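Local atomic coordinates of DUF2666 domain-containing protein (Pyrococcus furiosus, PDB entry 3V68), a protein that is of unknown function but probably binds double-stranded DNA, as a two-repeat member of the DUF2666 family. Residues 3-7 and 19-24; 96-100 and 239-244; 178-184 and 220-224; 189-193 and 211-215; 205-209 and 229-233. All blocks are in the same frame, centred on the assembly; numbering follows the deposited sequence. Where two conformers were deposited one is given.

From the N terminus, contact 1 closes first: it pins the open end of the hairpin of strands 5-12 and 15-20, with 11 residues between its segments. Contact 2 then spans 138 residues, from helix 91-110 to the start of helix 241-248, and so joins the two DUF2666 ranges. Contacts 3, 4 and 5 all fall within that span. Contact 3 brings the end of helix 160-181 to helix 219-231 and encloses contact 4, which pairs the ends of helices 186-192 and 202-213. Contact 5, between helices 202-213 and 219-231, crosses both contacts 3 and 4. Contact 4 touches contacts 3 and 5, whereas contacts 1 and 2 stand apart, their centres about 30 Å from each other.

Contact 1. Residues 3-7 and 19-24; sequences ERILE and ENVEDF
The open end of the antiparallel beta hairpin of strands 5-12 and 15-20 is held by Leu6 with Val21 and, farther out, by Arg4 with Phe24. Glu7 and Asn20 form a non-hydrogen-bonded pair, their CA atoms 4.2 Å apart, and beside it Val21 N donates to Leu6 O at 3.0 Å. There the backbones part, and a water accepts from Leu6 N while donating to Val21 O at 2.7 Å. Leu6 and Val21 point the same way, CD2 and CG2 3.7 Å apart, and both reach Phe32 of helix 26-43. Val21 CG1 sits over one face of the Phe24 ring; over the other lies Arg4 CD, 3.7 Å from the ring centroid and 11° off its normal, a CH-pi contact. Tyr143 of strand 136-143 also meets this ring and touches Arg4. Arg4 CG is anti to the backbone N (chi1 179°), carrying the methylenes across that face. Arg4 CZ, 5.3 Å from the Phe24 centroid, adds at most a weak cation-pi attraction. Replacing Phe24 by alanine would probably cost the Arg4 methylenes the ring they lie on and open a gap beside Leu6 CB. One backbone bond, a water bridge and carbon contacts thus secure the hairpin end.

Contact 2. Residues 96-100 and 239-244; sequences LLVEV and VPSKNL
Asn243 is the bump that fits into the surface of helix 91-110, between Leu96, Glu99 and Val100. Its amide nitrogen spends both hydrogens there. One N-H runs from ND2 to Leu96 O at 3.0 Å and is almost straight (175°), landing on a lone pair in the carbonyl plane. The other joins ND2 to Glu99 OE1 at 2.8 Å, meeting the carboxylate from above its plane, 42° out of it. Both acceptors lie close to the amide plane of Asn243, so the two bonds fix the rotation of that group. A water completes the arrangement by donating to Glu99 OE1 and, at 2.7 Å, to Asn243 OD1, while Glu99 OE2 has its own salt bridge to Lys236.

The reverse bump is Val100, which fills the hollow bounded by Val239, Pro240, Asn243 and Leu244. With CG1 anti to the backbone N (chi1 169°), the two methyls divide the work: CG1 meets Val239 CG1 at 3.8 Å, and CG2 lies 3.7 Å from Asn243 CB and 4.0 Å from Leu244 CD2. Leu97 CD2 touches that same leucine methyl at 4.2 Å, the two side chains crossing at about a right angle. Leu96 flanks the amide with CD2. The N-terminal end of helix 241-248, with the two residues leading into it, thus packs against helix 91-110, tied by an asparagine amide that bridges a backbone carbonyl and a glutamate and joins the two DUF2666 ranges.

Contact 3. Residues 178-184 and 220-224; sequences IKDFADV and FEVRY
A tyrosine hydroxyl thrust into the flank of a helix end marks this contact: Tyr224 OH comes within 3.2 Å of Ile178 CB, a close approach for an oxygen and a carbon. The hydroxyl is hydrogen-bonded to Val175 O, one turn back in the same helix, 160-181. That helix finishes in a Schellman motif, in which Val184 N reaches Lys179 O at 2.8 Å while Asp183 N makes a weak bond to Asp180 O. Asp183 serves as the C-prime residue with its positive phi of 47°, and the turn delivers Val184 to helix 219-231.

Three side chains border the Tyr224 ring. Lys179 CB stands over one face, offset toward the rim, 4.2 Å from the centroid and 25° off the normal, a CH-pi contact; in one of the two lysine conformers the amine beyond it returns to Asn176 O. Ile178 CG2 lies near the ring plane at the edge, and Val184 CG1 approaches obliquely, 3.9 Å from CD2 of Tyr224.

Phe220 packs alongside. Its CD1 is 3.7 Å from Ile178 CG2, so this one methyl contacts both aromatic rings, and Phe220 CG is 3.9 Å from Ala182 CB. Phe220 also reaches Ser34 of helix 26-43. Val184 uses both branches: CG1, anti to the backbone N (chi1 170°), comes nearest the tyrosine, whereas CG2 touches Phe220 CB as well as the Tyr224 ring, with Val184 CG2 ending 4.0 Å from Glu221 CG.

Contact 4. Residues 189-193 and 211-215; sequences IVEYF and LFREF
Tyr192 and Phe193 at the end of helix 186-192 face the last turn of helix 202-213 and the residues after it, with CA-CA separations of 8.4 Å for Tyr192 and Phe215 and 7.9 Å for Phe193 and Leu211. Tyr192 CG is anti to the backbone N (chi1 -176°), and the ring reaches across to the other segment until its hydroxyl donates to Leu211 O at 2.7 Å, tilted 25° from the carbonyl plane. That oxygen also takes a weak bond from Glu214 N, and so has two partners at the end of its helix. Leu211 slides past the same tyrosine in the opposite direction, its CG 3.5 Å from Tyr192 CE1. Phe215 makes a T-shaped stack, turning its edge to the Tyr192 face with centroids 5.2 Å apart and planes at 74°. The far end of its ring, CZ, meets Ile189 CG1 at 3.7 Å. Phe193 CZ abuts Phe212 CB at 4.0 Å, the phenyl edge leading, and its CD1 touches Leu211 CD2. One short hydrogen bond thus satisfies the phenol within a largely aromatic and aliphatic setting, while the T-shaped stack on its face probably limits how the tyrosine ring can turn.

Contact 5. Residues 205-209 and 229-233; sequences IKEIV and MLSKL
Ile208 carries most of this helix-helix packing in the helical part of the second DUF2666 range, where the end of helix 219-231 and the turn after it, Lys232 and Leu233, lie against helix 202-213. No hydrogen bond or salt bridge crosses the contact; carbon-to-carbon packing dominates.

Branched aliphatic contacts come first. Ile208 CG1 is anti to the backbone N (chi1 -158°), which sends the longer branch toward the other helix and leaves CG2 to face Leu233, 4.0 Å from its CD1. The two side chains slide past one another in opposite directions. Beyond Ile208, Ile205 CG1 rests 4.1 Å from Leu233 CD2. Val209 and Ile205 also touch Leu70 and Lys71 of helix 66-73, respectively.

A lysine used for its carbon atoms is the second kind. Ile208 CD1 reaches Lys232 CB at 3.6 Å, crossing that chain at about a right angle, whereas NZ leads away to a salt bridge with Glu228.

The third is methylene packing by Met229, whose CG lies obliquely against Ile208 CG1 at 3.8 Å. Met229 is modelled in two conformers, so the placing of its outer atoms, including CE near Val209 CG2, is less certain. Cutting Ile208 back to alanine is likely to leave Met229 CG, Lys232 CB and Leu233 CD1 without their partner and to open a gap there. Backbone atoms join in too, for Met229 O is 3.7 Å from Ile208 CD1 while accepting from Lys232 N.

Contact 1. Residues 3-7 and 19-24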
# COMPACT_ATOMS: atom_id res chain seq x y z
N GLU A 3 7.96 21.90 -15.17
CA GLU A 3 7.52 22.88 -14.18
C GLU A 3 6.61 22.26 -13.12
O GLU A 3 6.16 21.12 -13.26
CB GLU A 3 6.84 24.09 -14.85
CG GLU A 3 7.75 24.93 -15.76
CD GLU A 3 9.02 25.44 -15.06
OE1 GLU A 3 8.96 25.79 -13.85
OE2 GLU A 3 10.07 25.50 -15.72
N ARG A 4 6.34 23.03 -12.06
CA ARG A 4 5.54 22.58 -10.92
C ARG A 4 4.23 21.92 -11.32
O ARG A 4 3.44 22.49 -12.07
CB ARG A 4 5.27 23.74 -9.96
CG ARG A 4 4.42 23.37 -8.76
CD ARG A 4 4.24 24.56 -7.85
NE ARG A 4 5.49 24.90 -7.17
CZ ARG A 4 5.64 25.92 -6.33
NH1 ARG A 4 4.63 26.73 -6.06
NH2 ARG A 4 6.82 26.14 -5.77
N ILE A 5 4.02 20.71 -10.80
CA ILE A 5 2.84 19.92 -11.11
C ILE A 5 2.69 18.82 -10.06
O ILE A 5 3.67 18.30 -9.55
CB ILE A 5 2.94 19.30 -12.54
CG1 ILE A 5 1.60 18.67 -12.96
CG2 ILE A 5 4.11 18.31 -12.63
CD1 ILE A 5 1.53 18.25 -14.42
N LEU A 6 1.44 18.50 -9.72
CA LEU A 6 1.17 17.37 -8.86
C LEU A 6 -0.16 16.79 -9.28
O LEU A 6 -1.20 17.36 -8.99
CB LEU A 6 1.15 17.79 -7.39
CG LEU A 6 1.11 16.71 -6.32
CD1 LEU A 6 2.18 15.64 -6.57
CD2 LEU A 6 1.29 17.32 -4.95
N GLU A 7 -0.12 15.66 -9.99
CA GLU A 7 -1.33 15.09 -10.55
C GLU A 7 -1.33 13.57 -10.60
O GLU A 7 -0.27 12.93 -10.73
CB GLU A 7 -1.62 15.66 -11.94
CG GLU A 7 -0.59 15.34 -13.01
CD GLU A 7 -1.07 15.70 -14.40
OE1 GLU A 7 -0.90 14.87 -15.32
OE2 GLU A 7 -1.61 16.82 -14.59
N GLU A 19 -7.11 13.67 -10.18
CA GLU A 19 -6.98 14.69 -9.15
C GLU A 19 -5.63 15.38 -9.27
O GLU A 19 -4.65 14.78 -9.70
CB GLU A 19 -7.14 14.08 -7.76
CG GLU A 19 -7.40 15.09 -6.65
CD GLU A 19 -8.10 14.48 -5.45
OE1 GLU A 19 -7.47 14.41 -4.38
OE2 GLU A 19 -9.27 14.08 -5.60
N ASN A 20 -5.59 16.65 -8.90
CA ASN A 20 -4.34 17.40 -8.86
C ASN A 20 -4.33 18.36 -7.68
O ASN A 20 -5.35 18.55 -7.01
CB ASN A 20 -4.12 18.16 -10.17
CG ASN A 20 -5.09 19.32 -10.34
OD1 ASN A 20 -6.16 19.34 -9.74
ND2 ASN A 20 -4.72 20.29 -11.17
N VAL A 21 -3.18 18.96 -7.44
CA VAL A 21 -3.04 20.04 -6.48
C VAL A 21 -2.78 21.32 -7.26
O VAL A 21 -2.00 21.32 -8.22
CB VAL A 21 -1.90 19.77 -5.48
CG1 VAL A 21 -1.68 20.97 -4.55
CG2 VAL A 21 -2.23 18.54 -4.66
N GLU A 22 -3.46 22.40 -6.87
CA GLU A 22 -3.25 23.70 -7.48
C GLU A 22 -2.84 24.74 -6.43
O GLU A 22 -2.18 25.73 -6.75
CB GLU A 22 -4.50 24.15 -8.24
CG GLU A 22 -4.72 23.36 -9.52
CD GLU A 22 -6.04 23.68 -10.20
OE1 GLU A 22 -6.53 24.82 -10.06
OE2 GLU A 22 -6.58 22.78 -10.88
N ASP A 23 -3.23 24.49 -5.19
CA ASP A 23 -2.84 25.32 -4.06
C ASP A 23 -1.81 24.53 -3.25
O ASP A 23 -2.17 23.66 -2.46
CB ASP A 23 -4.07 25.66 -3.21
CG ASP A 23 -3.80 26.73 -2.16
OD1 ASP A 23 -2.64 27.18 -2.03
OD2 ASP A 23 -4.75 27.13 -1.47
N PHE A 24 -0.54 24.86 -3.46
CA PHE A 24 0.58 24.05 -2.98
C PHE A 24 1.01 24.34 -1.53
O PHE A 24 2.06 24.94 -1.28
CB PHE A 24 1.78 24.14 -3.93
CG PHE A 24 1.58 23.42 -5.23
CD1 PHE A 24 2.03 22.11 -5.37
CD2 PHE A 24 0.93 24.03 -6.30
CE1 PHE A 24 1.85 21.42 -6.57
CE2 PHE A 24 0.74 23.35 -7.50
CZ PHE A 24 1.20 22.05 -7.63
O HOH W 1 -0.72 20.45 -10.39

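Contact 2. Residues 96-100 and 239-244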
# COMPACT_ATOMS: atom_id res chain seq x y z
N LEU A 96 8.07 -14.60 -3.77
CA LEU A 96 7.86 -13.18 -4.07
C LEU A 96 6.37 -12.84 -4.14
O LEU A 96 5.93 -11.82 -3.59
CB LEU A 96 8.54 -12.80 -5.38
CG LEU A 96 10.07 -12.85 -5.43
CD1 LEU A 96 10.53 -12.65 -6.85
CD2 LEU A 96 10.70 -11.81 -4.49
N LEU A 97 5.60 -13.70 -4.80
CA LEU A 97 4.17 -13.48 -4.98
C LEU A 97 3.37 -13.71 -3.70
O LEU A 97 2.39 -13.01 -3.45
CB LEU A 97 3.62 -14.33 -6.13
CG LEU A 97 4.13 -13.98 -7.53
CD1 LEU A 97 3.81 -15.09 -8.52
CD2 LEU A 97 3.56 -12.64 -8.01
N VAL A 98 3.78 -14.69 -2.90
CA VAL A 98 3.17 -14.93 -1.59
C VAL A 98 3.27 -13.69 -0.69
O VAL A 98 2.31 -13.32 -0.02
CB VAL A 98 3.75 -16.19 -0.88
CG1 VAL A 98 3.37 -16.23 0.59
CG2 VAL A 98 3.25 -17.45 -1.57
N GLU A 99 4.43 -13.03 -0.70
CA GLU A 99 4.60 -11.82 0.09
C GLU A 99 3.67 -10.68 -0.38
O GLU A 99 3.11 -9.95 0.44
CB GLU A 99 6.06 -11.36 0.10
CG GLU A 99 6.34 -10.29 1.15
CD GLU A 99 7.78 -9.81 1.17
OE1 GLU A 99 8.55 -10.15 0.25
OE2 GLU A 99 8.13 -9.07 2.11
N VAL A 100 3.51 -10.56 -1.70
CA VAL A 100 2.57 -9.61 -2.29
C VAL A 100 1.13 -9.91 -1.85
O VAL A 100 0.43 -9.01 -1.38
CB VAL A 100 2.68 -9.59 -3.83
CG1 VAL A 100 1.53 -8.79 -4.47
CG2 VAL A 100 4.02 -9.00 -4.24
N VAL A 239 2.04 -2.97 -0.70
CA VAL A 239 2.56 -4.00 -1.62
C VAL A 239 3.99 -3.66 -2.07
O VAL A 239 4.22 -2.57 -2.58
CB VAL A 239 1.64 -4.19 -2.86
CG1 VAL A 239 2.30 -5.08 -3.91
CG2 VAL A 239 0.28 -4.76 -2.44
N PRO A 240 4.95 -4.59 -1.87
CA PRO A 240 6.31 -4.32 -2.31
C PRO A 240 6.46 -4.42 -3.83
O PRO A 240 6.41 -5.52 -4.40
CB PRO A 240 7.13 -5.39 -1.58
CG PRO A 240 6.19 -6.51 -1.37
CD PRO A 240 4.83 -5.89 -1.18
N SER A 241 6.63 -3.27 -4.49
CA SER A 241 6.69 -3.24 -5.95
C SER A 241 7.88 -4.05 -6.47
O SER A 241 7.79 -4.64 -7.54
CB SER A 241 6.78 -1.80 -6.47
OG SER A 241 8.04 -1.23 -6.18
N LYS A 242 8.96 -4.07 -5.70
CA LYS A 242 10.17 -4.79 -6.12
C LYS A 242 9.91 -6.28 -6.33
O LYS A 242 10.52 -6.89 -7.20
CB LYS A 242 11.35 -4.54 -5.16
CG LYS A 242 11.24 -5.13 -3.76
CD LYS A 242 12.53 -4.87 -2.98
CE LYS A 242 12.61 -5.67 -1.70
NZ LYS A 242 13.95 -5.52 -1.05
N ASN A 243 8.99 -6.86 -5.56
CA ASN A 243 8.63 -8.27 -5.74
C ASN A 243 8.04 -8.52 -7.12
O ASN A 243 8.35 -9.51 -7.78
CB ASN A 243 7.66 -8.74 -4.66
CG ASN A 243 8.30 -8.83 -3.28
OD1 ASN A 243 9.14 -8.01 -2.93
ND2 ASN A 243 7.88 -9.81 -2.49
N LEU A 244 7.19 -7.59 -7.57
CA LEU A 244 6.54 -7.70 -8.86
C LEU A 244 7.52 -7.40 -9.99
O LEU A 244 7.47 -8.03 -11.05
CB LEU A 244 5.30 -6.80 -8.92
CG LEU A 244 4.18 -7.12 -7.92
CD1 LEU A 244 3.12 -6.02 -7.91
CD2 LEU A 244 3.56 -8.49 -8.19
O HOH W 2 9.86 -7.39 -0.44

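Contact 3. Residues 178-184 and 220-224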
# COMPACT_ATOMS: atom_id res chain seq x y z
N ILE A 178 4.78 11.40 2.08
CA ILE A 178 3.85 11.98 3.06
C ILE A 178 4.58 12.40 4.34
O ILE A 178 4.31 13.48 4.88
CB ILE A 178 2.66 11.03 3.37
CG1 ILE A 178 1.70 10.96 2.18
CG2 ILE A 178 1.88 11.50 4.61
CD1 ILE A 178 0.77 9.75 2.20
N LYS A 179 5.51 11.57 4.80
CA LYS A 179 6.26 11.89 6.01
C LYS A 179 7.20 13.11 5.86
O LYS A 179 7.58 13.72 6.86
CB LYS A 179 7.01 10.67 6.55
CG LYS A 179 7.56 9.72 5.51
CD LYS A 179 8.44 8.66 6.16
CE LYS A 179 9.15 7.81 5.11
NZ LYS A 179 10.15 8.59 4.31
N ASP A 180 7.54 13.46 4.62
CA ASP A 180 8.31 14.68 4.35
C ASP A 180 7.42 15.92 4.39
O ASP A 180 7.77 16.92 5.03
CB ASP A 180 9.00 14.60 2.98
CG ASP A 180 10.12 13.57 2.95
OD1 ASP A 180 10.69 13.25 4.01
OD2 ASP A 180 10.45 13.09 1.84
N PHE A 181 6.27 15.84 3.72
CA PHE A 181 5.35 16.97 3.67
C PHE A 181 4.62 17.21 4.98
O PHE A 181 4.25 18.35 5.29
CB PHE A 181 4.38 16.83 2.50
CG PHE A 181 5.04 17.03 1.17
CD1 PHE A 181 5.36 15.95 0.36
CD2 PHE A 181 5.38 18.31 0.74
CE1 PHE A 181 5.99 16.14 -0.87
CE2 PHE A 181 6.02 18.51 -0.48
CZ PHE A 181 6.32 17.42 -1.28
N ALA A 182 4.43 16.15 5.77
CA ALA A 182 3.80 16.28 7.07
C ALA A 182 4.81 16.33 8.24
O ALA A 182 4.41 16.31 9.40
CB ALA A 182 2.79 15.16 7.28
N ASP A 183 6.10 16.43 7.92
CA ASP A 183 7.17 16.48 8.94
C ASP A 183 7.00 15.40 10.01
O ASP A 183 6.98 15.69 11.21
CB ASP A 183 7.25 17.86 9.61
CG ASP A 183 7.85 18.93 8.71
OD1 ASP A 183 7.80 20.11 9.10
OD2 ASP A 183 8.38 18.59 7.63
N VAL A 184 6.85 14.15 9.57
CA VAL A 184 6.75 13.01 10.47
C VAL A 184 8.17 12.60 10.87
O VAL A 184 9.01 12.33 10.01
CB VAL A 184 6.03 11.82 9.79
CG1 VAL A 184 6.14 10.54 10.63
CG2 VAL A 184 4.56 12.15 9.51
N PHE A 220 -1.22 11.83 10.63
CA PHE A 220 -0.22 11.25 9.73
C PHE A 220 0.78 10.37 10.45
O PHE A 220 1.08 9.26 10.00
CB PHE A 220 0.47 12.34 8.91
CG PHE A 220 -0.47 13.06 8.00
CD1 PHE A 220 -0.93 12.46 6.83
CD2 PHE A 220 -0.93 14.33 8.33
CE1 PHE A 220 -1.83 13.12 6.00
CE2 PHE A 220 -1.83 15.00 7.50
CZ PHE A 220 -2.27 14.39 6.33
N GLU A 221 1.26 10.85 11.59
CA GLU A 221 2.22 10.11 12.41
C GLU A 221 1.73 8.72 12.83
O GLU A 221 2.53 7.78 12.88
CB GLU A 221 2.61 10.93 13.65
CG GLU A 221 3.40 12.19 13.33
CD GLU A 221 3.48 13.14 14.52
OE1 GLU A 221 2.53 13.20 15.32
OE2 GLU A 221 4.50 13.85 14.65
N VAL A 222 0.44 8.59 13.11
CA VAL A 222 -0.13 7.30 13.53
C VAL A 222 -0.11 6.24 12.42
O VAL A 222 -0.00 5.05 12.72
CB VAL A 222 -1.54 7.41 14.17
CG1 VAL A 222 -1.48 8.29 15.42
CG2 VAL A 222 -2.57 7.91 13.16
N ARG A 223 -0.22 6.66 11.16
CA ARG A 223 -0.11 5.72 10.03
C ARG A 223 1.27 5.08 9.97
O ARG A 223 1.40 3.91 9.60
CB ARG A 223 -0.41 6.40 8.69
CG ARG A 223 -1.86 6.36 8.25
CD ARG A 223 -2.71 7.32 9.06
NE ARG A 223 -4.13 7.13 8.81
CZ ARG A 223 -5.11 7.77 9.44
NH1 ARG A 223 -4.83 8.66 10.38
NH2 ARG A 223 -6.37 7.50 9.12
N TYR A 224 2.29 5.85 10.33
CA TYR A 224 3.66 5.33 10.33
C TYR A 224 3.93 4.49 11.57
O TYR A 224 4.64 3.49 11.50
CB TYR A 224 4.66 6.47 10.14
CG TYR A 224 4.54 7.07 8.76
CD1 TYR A 224 5.15 6.46 7.67
CD2 TYR A 224 3.75 8.20 8.54
CE1 TYR A 224 5.01 6.99 6.39
CE2 TYR A 224 3.60 8.73 7.27
CZ TYR A 224 4.24 8.12 6.21
OH TYR A 224 4.08 8.65 4.95

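Contact 4. Residues 189-193 and 211-215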
# COMPACT_ATOMS: atom_id res chain seq x y z
N ILE A 189 9.77 7.29 15.60
CA ILE A 189 8.81 6.19 15.54
C ILE A 189 9.52 4.84 15.54
O ILE A 189 9.09 3.90 16.22
CB ILE A 189 7.84 6.34 14.33
CG1 ILE A 189 6.91 7.54 14.56
CG2 ILE A 189 7.03 5.06 14.11
CD1 ILE A 189 6.10 7.96 13.35
N VAL A 190 10.59 4.72 14.76
CA VAL A 190 11.37 3.48 14.74
C VAL A 190 11.89 3.17 16.15
O VAL A 190 11.74 2.05 16.64
CB VAL A 190 12.54 3.55 13.73
CG1 VAL A 190 13.51 2.37 13.93
CG2 VAL A 190 12.00 3.56 12.30
N GLU A 191 12.45 4.18 16.80
CA GLU A 191 13.03 3.97 18.12
C GLU A 191 11.98 3.67 19.19
O GLU A 191 12.23 2.90 20.10
CB GLU A 191 13.94 5.14 18.50
CG GLU A 191 15.21 5.13 17.67
CD GLU A 191 16.09 6.33 17.88
OE1 GLU A 191 16.03 6.96 18.96
OE2 GLU A 191 16.89 6.62 16.95
N TYR A 192 10.80 4.26 19.03
CA TYR A 192 9.67 3.98 19.92
C TYR A 192 9.36 2.48 20.03
O TYR A 192 9.06 1.98 21.12
CB TYR A 192 8.45 4.76 19.42
CG TYR A 192 7.21 4.68 20.26
CD1 TYR A 192 6.17 3.81 19.92
CD2 TYR A 192 7.04 5.50 21.38
CE1 TYR A 192 5.01 3.74 20.68
CE2 TYR A 192 5.88 5.44 22.15
CZ TYR A 192 4.88 4.55 21.79
OH TYR A 192 3.73 4.49 22.54
N PHE A 193 9.44 1.77 18.90
CA PHE A 193 9.15 0.34 18.86
C PHE A 193 10.39 -0.54 19.01
O PHE A 193 10.33 -1.76 18.81
CB PHE A 193 8.39 -0.00 17.57
CG PHE A 193 6.97 0.51 17.55
CD1 PHE A 193 5.97 -0.19 18.21
CD2 PHE A 193 6.65 1.68 16.88
CE1 PHE A 193 4.65 0.28 18.20
CE2 PHE A 193 5.33 2.15 16.85
CZ PHE A 193 4.34 1.45 17.52
N LEU A 211 1.42 -0.67 23.09
CA LEU A 211 2.40 0.38 22.87
C LEU A 211 2.01 1.28 21.69
O LEU A 211 2.12 2.51 21.77
CB LEU A 211 3.81 -0.21 22.67
CG LEU A 211 4.95 0.81 22.60
CD1 LEU A 211 5.09 1.61 23.89
CD2 LEU A 211 6.27 0.15 22.23
N PHE A 212 1.53 0.67 20.61
CA PHE A 212 1.01 1.45 19.50
C PHE A 212 -0.15 2.37 19.93
O PHE A 212 -0.20 3.54 19.55
CB PHE A 212 0.57 0.57 18.33
CG PHE A 212 -0.38 1.28 17.41
CD1 PHE A 212 0.09 2.16 16.44
CD2 PHE A 212 -1.76 1.13 17.57
CE1 PHE A 212 -0.78 2.86 15.63
CE2 PHE A 212 -2.64 1.83 16.76
CZ PHE A 212 -2.15 2.69 15.78
N ARG A 213 -1.08 1.82 20.71
CA ARG A 213 -2.24 2.61 21.14
C ARG A 213 -1.86 3.79 22.02
O ARG A 213 -2.56 4.81 22.02
CB ARG A 213 -3.27 1.72 21.84
CG ARG A 213 -3.90 0.69 20.93
CD ARG A 213 -5.20 0.19 21.52
NE ARG A 213 -5.68 -1.00 20.84
CZ ARG A 213 -6.34 -1.01 19.68
NH1 ARG A 213 -6.60 0.13 19.04
NH2 ARG A 213 -6.73 -2.16 19.16
N GLU A 214 -0.75 3.67 22.73
CA GLU A 214 -0.26 4.74 23.59
C GLU A 214 0.58 5.78 22.85
O GLU A 214 1.00 6.78 23.44
CB GLU A 214 0.54 4.15 24.74
CG GLU A 214 -0.32 3.35 25.70
CD GLU A 214 0.48 2.41 26.57
OE1 GLU A 214 -0.14 1.74 27.42
OE2 GLU A 214 1.71 2.32 26.39
N PHE A 215 0.84 5.54 21.56
CA PHE A 215 1.65 6.45 20.77
C PHE A 215 0.91 7.76 20.54
O PHE A 215 -0.19 7.78 19.99
CB PHE A 215 2.08 5.82 19.43
CG PHE A 215 2.80 6.77 18.51
CD1 PHE A 215 4.15 7.02 18.66
CD2 PHE A 215 2.11 7.39 17.47
CE1 PHE A 215 4.82 7.90 17.80
CE2 PHE A 215 2.76 8.27 16.60
CZ PHE A 215 4.12 8.52 16.77

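Contact 5. Residues 205-209 and 229-233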
# COMPACT_ATOMS: atom_id res chain seq x y z
N ILE A 205 2.48 -9.75 21.12
CA ILE A 205 1.54 -9.07 20.22
C ILE A 205 0.65 -8.11 21.02
O ILE A 205 0.46 -6.95 20.64
CB ILE A 205 0.68 -10.09 19.41
CG1 ILE A 205 1.57 -10.86 18.42
CG2 ILE A 205 -0.47 -9.38 18.67
CD1 ILE A 205 0.89 -12.04 17.73
N LYS A 206 0.12 -8.59 22.14
CA LYS A 206 -0.67 -7.77 23.05
C LYS A 206 0.11 -6.53 23.50
O LYS A 206 -0.39 -5.41 23.46
CB LYS A 206 -1.10 -8.60 24.27
CG LYS A 206 -2.16 -7.94 25.15
CD LYS A 206 -2.51 -8.82 26.35
CE LYS A 206 -3.19 -10.13 25.94
NZ LYS A 206 -3.45 -11.02 27.11
N GLU A 207 1.36 -6.74 23.91
CA GLU A 207 2.21 -5.65 24.37
C GLU A 207 2.49 -4.61 23.29
O GLU A 207 2.44 -3.41 23.55
CB GLU A 207 3.53 -6.21 24.92
CG GLU A 207 3.37 -6.90 26.27
CD GLU A 207 4.48 -7.90 26.56
OE1 GLU A 207 5.45 -7.98 25.78
OE2 GLU A 207 4.37 -8.60 27.59
N ILE A 208 2.79 -5.07 22.07
CA ILE A 208 3.14 -4.12 21.02
C ILE A 208 1.93 -3.33 20.51
O ILE A 208 2.05 -2.15 20.17
CB ILE A 208 3.99 -4.76 19.87
CG1 ILE A 208 4.77 -3.66 19.13
CG2 ILE A 208 3.14 -5.62 18.93
CD1 ILE A 208 5.68 -4.14 18.00
N VAL A 209 0.76 -3.97 20.49
CA VAL A 209 -0.47 -3.27 20.13
C VAL A 209 -0.77 -2.18 21.16
O VAL A 209 -1.11 -1.06 20.80
CB VAL A 209 -1.66 -4.25 20.00
CG1 VAL A 209 -2.98 -3.48 19.90
CG2 VAL A 209 -1.48 -5.11 18.77
N MET A 229 4.79 -0.80 13.87
CA MET A 229 4.32 -1.87 14.76
C MET A 229 4.15 -3.18 13.99
O MET A 229 4.63 -4.23 14.41
CB MET A 229 3.01 -1.47 15.45
CG MET A 229 2.44 -2.52 16.40
SD MET A 229 1.40 -3.75 15.61
CE MET A 229 -0.11 -2.83 15.36
N LEU A 230 3.49 -3.10 12.84
CA LEU A 230 3.29 -4.26 11.97
C LEU A 230 4.59 -4.86 11.44
O LEU A 230 4.71 -6.08 11.32
CB LEU A 230 2.34 -3.92 10.82
CG LEU A 230 0.90 -3.62 11.23
CD1 LEU A 230 0.14 -3.06 10.05
CD2 LEU A 230 0.18 -4.83 11.83
N SER A 231 5.58 -4.01 11.16
CA SER A 231 6.87 -4.48 10.65
C SER A 231 7.57 -5.42 11.64
O SER A 231 8.32 -6.32 11.22
CB SER A 231 7.78 -3.31 10.28
OG SER A 231 8.45 -2.80 11.41
N LYS A 232 7.32 -5.23 12.93
CA LYS A 232 7.95 -6.06 13.96
C LYS A 232 7.40 -7.48 13.96
O LYS A 232 8.02 -8.39 14.50
CB LYS A 232 7.79 -5.42 15.35
CG LYS A 232 8.41 -4.04 15.51
CD LYS A 232 9.89 -4.01 15.11
CE LYS A 232 10.51 -2.65 15.41
NZ LYS A 232 11.82 -2.48 14.70
N LEU A 233 6.22 -7.65 13.35
CA LEU A 233 5.61 -8.96 13.16
C LEU A 233 5.90 -9.53 11.77
O LEU A 233 5.45 -10.63 11.44
CB LEU A 233 4.09 -8.87 13.37
CG LEU A 233 3.52 -8.85 14.79
CD1 LEU A 233 3.80 -7.52 15.49
CD2 LEU A 233 2.02 -9.11 14.73